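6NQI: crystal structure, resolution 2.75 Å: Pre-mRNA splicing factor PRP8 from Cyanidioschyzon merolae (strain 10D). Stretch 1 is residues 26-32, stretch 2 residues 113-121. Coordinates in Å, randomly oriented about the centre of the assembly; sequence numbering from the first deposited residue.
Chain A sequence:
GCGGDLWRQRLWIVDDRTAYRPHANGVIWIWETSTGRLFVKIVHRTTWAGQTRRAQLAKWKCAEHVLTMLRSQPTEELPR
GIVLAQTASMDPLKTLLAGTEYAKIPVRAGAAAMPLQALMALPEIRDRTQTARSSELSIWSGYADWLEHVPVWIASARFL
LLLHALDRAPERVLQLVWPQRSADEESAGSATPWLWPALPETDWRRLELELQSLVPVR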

ATOM      1  N   GLY A  26     -10.155  -9.215  -2.777  1.00 49.84           N
ATOM      2  CA  GLY A  26      -8.994  -8.437  -3.163  1.00 49.53           C
ATOM      3  C   GLY A  26      -8.566  -7.452  -2.085  1.00 49.44           C
ATOM      4  O   GLY A  26      -9.097  -7.431  -0.973  1.00 49.30           O
ATOM      5  N   VAL A  27      -7.587  -6.609  -2.437  1.00 57.90           N
ATOM      6  CA  VAL A  27      -7.024  -5.606  -1.523  1.00 56.50           C
ATOM      7  C   VAL A  27      -6.608  -4.383  -2.334  1.00 54.86           C
ATOM      8  O   VAL A  27      -6.140  -4.505  -3.470  1.00 53.89           O
ATOM      9  CB  VAL A  27      -5.825  -6.164  -0.713  1.00 55.65           C
ATOM     10  CG1 VAL A  27      -5.079  -5.057  -0.014  1.00 53.43           C
ATOM     11  CG2 VAL A  27      -6.286  -7.140   0.344  1.00 55.58           C
ATOM     12  N   ILE A  28      -6.786  -3.200  -1.752  1.00 50.58           N
ATOM     13  CA  ILE A  28      -6.183  -1.961  -2.239  1.00 46.10           C
ATOM     14  C   ILE A  28      -5.197  -1.455  -1.185  1.00 44.30           C
ATOM     15  O   ILE A  28      -5.545  -1.341  -0.000  1.00 43.83           O
ATOM     16  CB  ILE A  28      -7.244  -0.889  -2.547  1.00 43.88           C
ATOM     17  CG1 ILE A  28      -8.144  -1.351  -3.687  1.00 46.89           C
ATOM     18  CG2 ILE A  28      -6.545   0.502  -2.844  1.00 39.87           C
ATOM     19  CD1 ILE A  28      -9.258  -0.400  -4.001  1.00 46.93           C
ATOM     20  N   TRP A  29      -3.959  -1.189  -1.602  1.00 41.07           N
ATOM     21  CA  TRP A  29      -2.909  -0.745  -0.688  1.00 41.10           C
ATOM     22  C   TRP A  29      -2.646   0.749  -0.805  1.00 38.33           C
ATOM     23  O   TRP A  29      -2.584   1.283  -1.915  1.00 37.34           O
ATOM     24  CB  TRP A  29      -1.606  -1.477  -0.981  1.00 44.96           C
ATOM     25  CG  TRP A  29      -1.773  -2.909  -1.268  1.00 48.47           C
ATOM     26  CD1 TRP A  29      -2.027  -3.479  -2.477  1.00 48.75           C
ATOM     27  CD2 TRP A  29      -1.636  -3.977  -0.337  1.00 49.11           C
ATOM     28  NE1 TRP A  29      -2.086  -4.843  -2.349  1.00 51.18           N
ATOM     29  CE2 TRP A  29      -1.843  -5.171  -1.042  1.00 51.30           C
ATOM     30  CE3 TRP A  29      -1.352  -4.040   1.032  1.00 47.02           C
ATOM     31  CZ2 TRP A  29      -1.788  -6.412  -0.427  1.00 51.68           C
ATOM     32  CZ3 TRP A  29      -1.302  -5.273   1.642  1.00 47.45           C
ATOM     33  CH2 TRP A  29      -1.514  -6.442   0.913  1.00 49.70           C
ATOM     34  N   ILE A  30      -2.409   1.399   0.336  1.00 45.54           N
ATOM     35  CA  ILE A  30      -1.882   2.771   0.367  1.00 45.43           C
ATOM     36  C   ILE A  30      -0.686   2.822   1.315  1.00 47.79           C
ATOM     37  O   ILE A  30      -0.852   2.706   2.537  1.00 47.93           O
ATOM     38  CB  ILE A  30      -2.933   3.801   0.802  1.00 43.82           C
ATOM     39  CG1 ILE A  30      -4.121   3.811  -0.159  1.00 41.82           C
ATOM     40  CG2 ILE A  30      -2.268   5.212   0.935  1.00 45.89           C
ATOM     41  CD1 ILE A  30      -5.164   4.780   0.260  1.00 41.26           C
ATOM     42  N   TRP A  31       0.503   3.058   0.763  1.00 42.63           N
ATOM     43  CA  TRP A  31       1.737   3.211   1.530  1.00 43.66           C
ATOM     44  C   TRP A  31       1.998   4.700   1.727  1.00 44.31           C
ATOM     45  O   TRP A  31       2.063   5.458   0.754  1.00 44.77           O
ATOM     46  CB  TRP A  31       2.905   2.525   0.812  1.00 45.08           C
ATOM     47  CG  TRP A  31       4.277   2.825   1.369  1.00 45.42           C
ATOM     48  CD1 TRP A  31       4.604   3.079   2.668  1.00 44.40           C
ATOM     49  CD2 TRP A  31       5.511   2.891   0.628  1.00 46.95           C
ATOM     50  NE1 TRP A  31       5.964   3.320   2.784  1.00 44.65           N
ATOM     51  CE2 TRP A  31       6.539   3.204   1.546  1.00 46.02           C
ATOM     52  CE3 TRP A  31       5.846   2.715  -0.719  1.00 49.04           C
ATOM     53  CZ2 TRP A  31       7.869   3.341   1.159  1.00 46.85           C
ATOM     54  CZ3 TRP A  31       7.177   2.854  -1.099  1.00 50.14           C
ATOM     55  CH2 TRP A  31       8.164   3.161  -0.163  1.00 49.00           C
ATOM     56  N   GLU A  32       2.092   5.123   2.979  1.00 48.78           N
ATOM     57  CA  GLU A  32       2.473   6.485   3.320  1.00 50.00           C
ATOM     58  C   GLU A  32       3.989   6.522   3.518  1.00 49.48           C
ATOM     59  O   GLU A  32       4.496   6.066   4.552  1.00 49.33           O
ATOM     60  CB  GLU A  32       1.738   6.915   4.580  1.00 51.53           C
ATOM     61  CG  GLU A  32       1.930   8.358   4.901  1.00 52.96           C
ATOM     62  CD  GLU A  32       0.940   8.849   5.917  1.00 53.28           C
ATOM     63  OE1 GLU A  32       1.149   8.616   7.130  1.00 53.59           O
ATOM     64  OE2 GLU A  32      -0.075   9.430   5.496  1.00 52.43           O
ATOM     65  N   ALA A 113       6.307   0.780 -11.231  1.00 80.56           N
ATOM     66  CA  ALA A 113       7.650   0.287 -10.957  1.00 82.02           C
ATOM     67  C   ALA A 113       7.787  -0.278  -9.548  1.00 80.10           C
ATOM     68  O   ALA A 113       8.738  -1.023  -9.282  1.00 81.71           O
ATOM     69  CB  ALA A 113       8.665   1.414 -11.159  1.00 82.89           C
ATOM     70  N   MET A 114       6.847   0.029  -8.648  1.00 80.77           N
ATOM     71  CA  MET A 114       6.933  -0.430  -7.266  1.00 80.43           C
ATOM     72  C   MET A 114       5.917  -1.526  -6.971  1.00 79.63           C
ATOM     73  O   MET A 114       4.705  -1.259  -6.958  1.00 78.27           O
ATOM     74  CB  MET A 114       6.778   0.732  -6.277  1.00 81.07           C
ATOM     75  CG  MET A 114       7.863   1.815  -6.464  1.00 84.03           C
ATOM     76  SD  MET A 114       7.701   3.353  -5.510  1.00 85.14           S
ATOM     77  CE  MET A 114       6.513   4.301  -6.455  1.00 81.93           C
ATOM     78  N   PRO A 115       6.358  -2.778  -6.764  1.00 52.88           N
ATOM     79  CA  PRO A 115       5.421  -3.901  -6.547  1.00 53.45           C
ATOM     80  C   PRO A 115       4.907  -3.950  -5.117  1.00 53.05           C
ATOM     81  O   PRO A 115       5.183  -4.864  -4.338  1.00 54.95           O
ATOM     82  CB  PRO A 115       6.286  -5.112  -6.893  1.00 56.32           C
ATOM     83  CG  PRO A 115       7.641  -4.698  -6.420  1.00 56.86           C
ATOM     84  CD  PRO A 115       7.759  -3.234  -6.797  1.00 55.16           C
ATOM     85  N   LEU A 116       4.123  -2.925  -4.779  1.00 52.47           N
ATOM     86  CA  LEU A 116       3.492  -2.842  -3.467  1.00 52.64           C
ATOM     87  C   LEU A 116       2.460  -3.956  -3.282  1.00 53.78           C
ATOM     88  O   LEU A 116       2.279  -4.462  -2.164  1.00 55.80           O
ATOM     89  CB  LEU A 116       2.860  -1.459  -3.311  1.00 50.96           C
ATOM     90  CG  LEU A 116       2.115  -1.123  -2.036  1.00 51.02           C
ATOM     91  CD1 LEU A 116       3.059  -1.155  -0.868  1.00 53.40           C
ATOM     92  CD2 LEU A 116       1.502   0.245  -2.170  1.00 49.86           C
ATOM     93  N   GLN A 117       1.787  -4.360  -4.367  1.00 57.03           N
ATOM     94  CA  GLN A 117       0.808  -5.440  -4.282  1.00 59.34           C
ATOM     95  C   GLN A 117       1.442  -6.739  -3.790  1.00 62.10           C
ATOM     96  O   GLN A 117       0.727  -7.625  -3.308  1.00 64.52           O
ATOM     97  CB  GLN A 117       0.172  -5.719  -5.646  1.00 60.18           C
ATOM     98  CG  GLN A 117       1.191  -5.874  -6.753  1.00 60.36           C
ATOM     99  CD  GLN A 117       0.577  -6.302  -8.081  1.00 62.40           C
ATOM    100  OE1 GLN A 117      -0.598  -6.668  -8.153  1.00 64.26           O
ATOM    101  NE2 GLN A 117       1.388  -6.290  -9.134  1.00 63.11           N
ATOM    102  N   ALA A 118       2.768  -6.886  -3.927  1.00 52.46           N
ATOM    103  CA  ALA A 118       3.437  -8.089  -3.449  1.00 55.29           C
ATOM    104  C   ALA A 118       3.225  -8.310  -1.954  1.00 57.99           C
ATOM    105  O   ALA A 118       3.429  -9.430  -1.471  1.00 61.53           O
ATOM    106  CB  ALA A 118       4.930  -8.032  -3.792  1.00 55.42           C
ATOM    107  N   LEU A 119       2.771  -7.292  -1.216  1.00 48.18           N
ATOM    108  CA  LEU A 119       2.472  -7.531   0.192  1.00 51.96           C
ATOM    109  C   LEU A 119       1.388  -8.595   0.377  1.00 55.53           C
ATOM    110  O   LEU A 119       1.261  -9.162   1.474  1.00 59.97           O
ATOM    111  CB  LEU A 119       2.046  -6.235   0.873  1.00 50.13           C
ATOM    112  CG  LEU A 119       3.211  -5.293   1.046  1.00 48.69           C
ATOM    113  CD1 LEU A 119       2.756  -3.980   1.702  1.00 46.55           C
ATOM    114  CD2 LEU A 119       4.298  -6.007   1.840  1.00 53.22           C
ATOM    115  N   MET A 120       0.636  -8.904  -0.684  1.00 53.51           N
ATOM    116  CA  MET A 120      -0.349  -9.975  -0.634  1.00 57.65           C
ATOM    117  C   MET A 120       0.266 -11.289  -0.190  1.00 61.49           C
ATOM    118  O   MET A 120      -0.462 -12.195   0.221  1.00 66.12           O
ATOM    119  CB  MET A 120      -0.981 -10.158  -2.020  1.00 56.01           C
ATOM    120  CG  MET A 120      -2.328 -10.864  -2.017  1.00 60.09           C
ATOM    121  SD  MET A 120      -3.498  -9.887  -1.084  1.00 61.40           S
ATOM    122  CE  MET A 120      -3.673 -10.885   0.393  1.00 67.88           C
ATOM    123  N   ALA A 121       1.592 -11.389  -0.231  1.00 56.92           N
ATOM    124  CA  ALA A 121       2.322 -12.579   0.162  1.00 59.81           C
ATOM    125  C   ALA A 121       2.590 -12.678   1.664  1.00 63.13           C
ATOM    126  O   ALA A 121       2.961 -13.761   2.130  1.00 65.41           O
ATOM    127  CB  ALA A 121       3.647 -12.608  -0.603  1.00 57.14           C
TER

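Residues 26-32 form the continuation of a β-strand that begins earlier in the chain, and residues 113-121 lead from a loop into a 3-10 segment that lies against one side of it. No hydrogen bond joins the two stretches. The contact is made by packing, mostly between apolar groups, and buries 402 Å² summed over both sides. Within the second stretch, backbone hydrogen bonds include Leu119 N to Leu116 O at 3.0 Å and Met120 N to Gln117 O at 2.9 Å, the i to i+3 pattern of a 3-10 turn. The two chains run in opposite senses where they meet, since Val27 lies nearest Met120, with their CA atoms 8.0 Å apart, whereas the CA atoms of Trp29 and Gln117 are 7.0 Å apart.

The alternation of the extended strand decides which residues take part. Val27, Trp29 and Trp31 direct their CA-to-CB bonds toward the second stretch, while Ile28, Ile30 and Glu32 make no contact with it. Gly26, without a side chain, contributes almost nothing.

Val27, a t rotamer, makes a modest contact near the beginning of this stretch. Its CG2 lies 4.2 Å from Met120 SD, a van der Waals approach between a methyl group and the polarizable thioether sulfur.

Trp29 is the centre of the interface, with 131 Å² of its surface covered by the second stretch. Its m rotamer, with chi2 at 87°, lays the indole alongside the 3-10 segment, so that successive parts of the residue meet Leu116, Gln117, Leu119 and Met120. At the base of the side chain, Trp29 CB packs against Leu116 CD2 at 3.7 Å. Over one face of the ring sit Leu116 O and Leu119 CB. Leu119 CB is 3.8 Å from the centroid of the Trp29 six-membered ring and 24° off its normal, a CH-pi arrangement in which the weakly polarized CH2 group meets the electron-rich face. The backbone also comes close: Trp29 NE1 is 3.5 Å from Gln117 CA, and Trp29 CZ2 is 3.5 Å from Met120 N. The indole nitrogen is hydrogen-bonded elsewhere in the structure, so its polarity is satisfied without a partner here. Gln117 points away overall, leaving its backbone and CB, rather than its amide, near the tryptophan. Met120 SD approaches the ring at its edge, 5.2 Å from the centroid of the Trp29 six-membered ring and 75° off the normal, a geometry that places the sulfur near the aromatic C-H groups.

Trp31 continues the apolar surface with a lighter contact. Its CB is 4.0 Å from Leu116 CD2, the same methyl that touches Trp29 CB. Leu116 therefore bridges the two tryptophans; although its CA-to-CB bond points sideways, the end of its side chain comes nearer the strand. Farther out, Trp31 CZ3 lies 4.5 Å from Met114 SD, which meets the indole at its edge, near the ring plane.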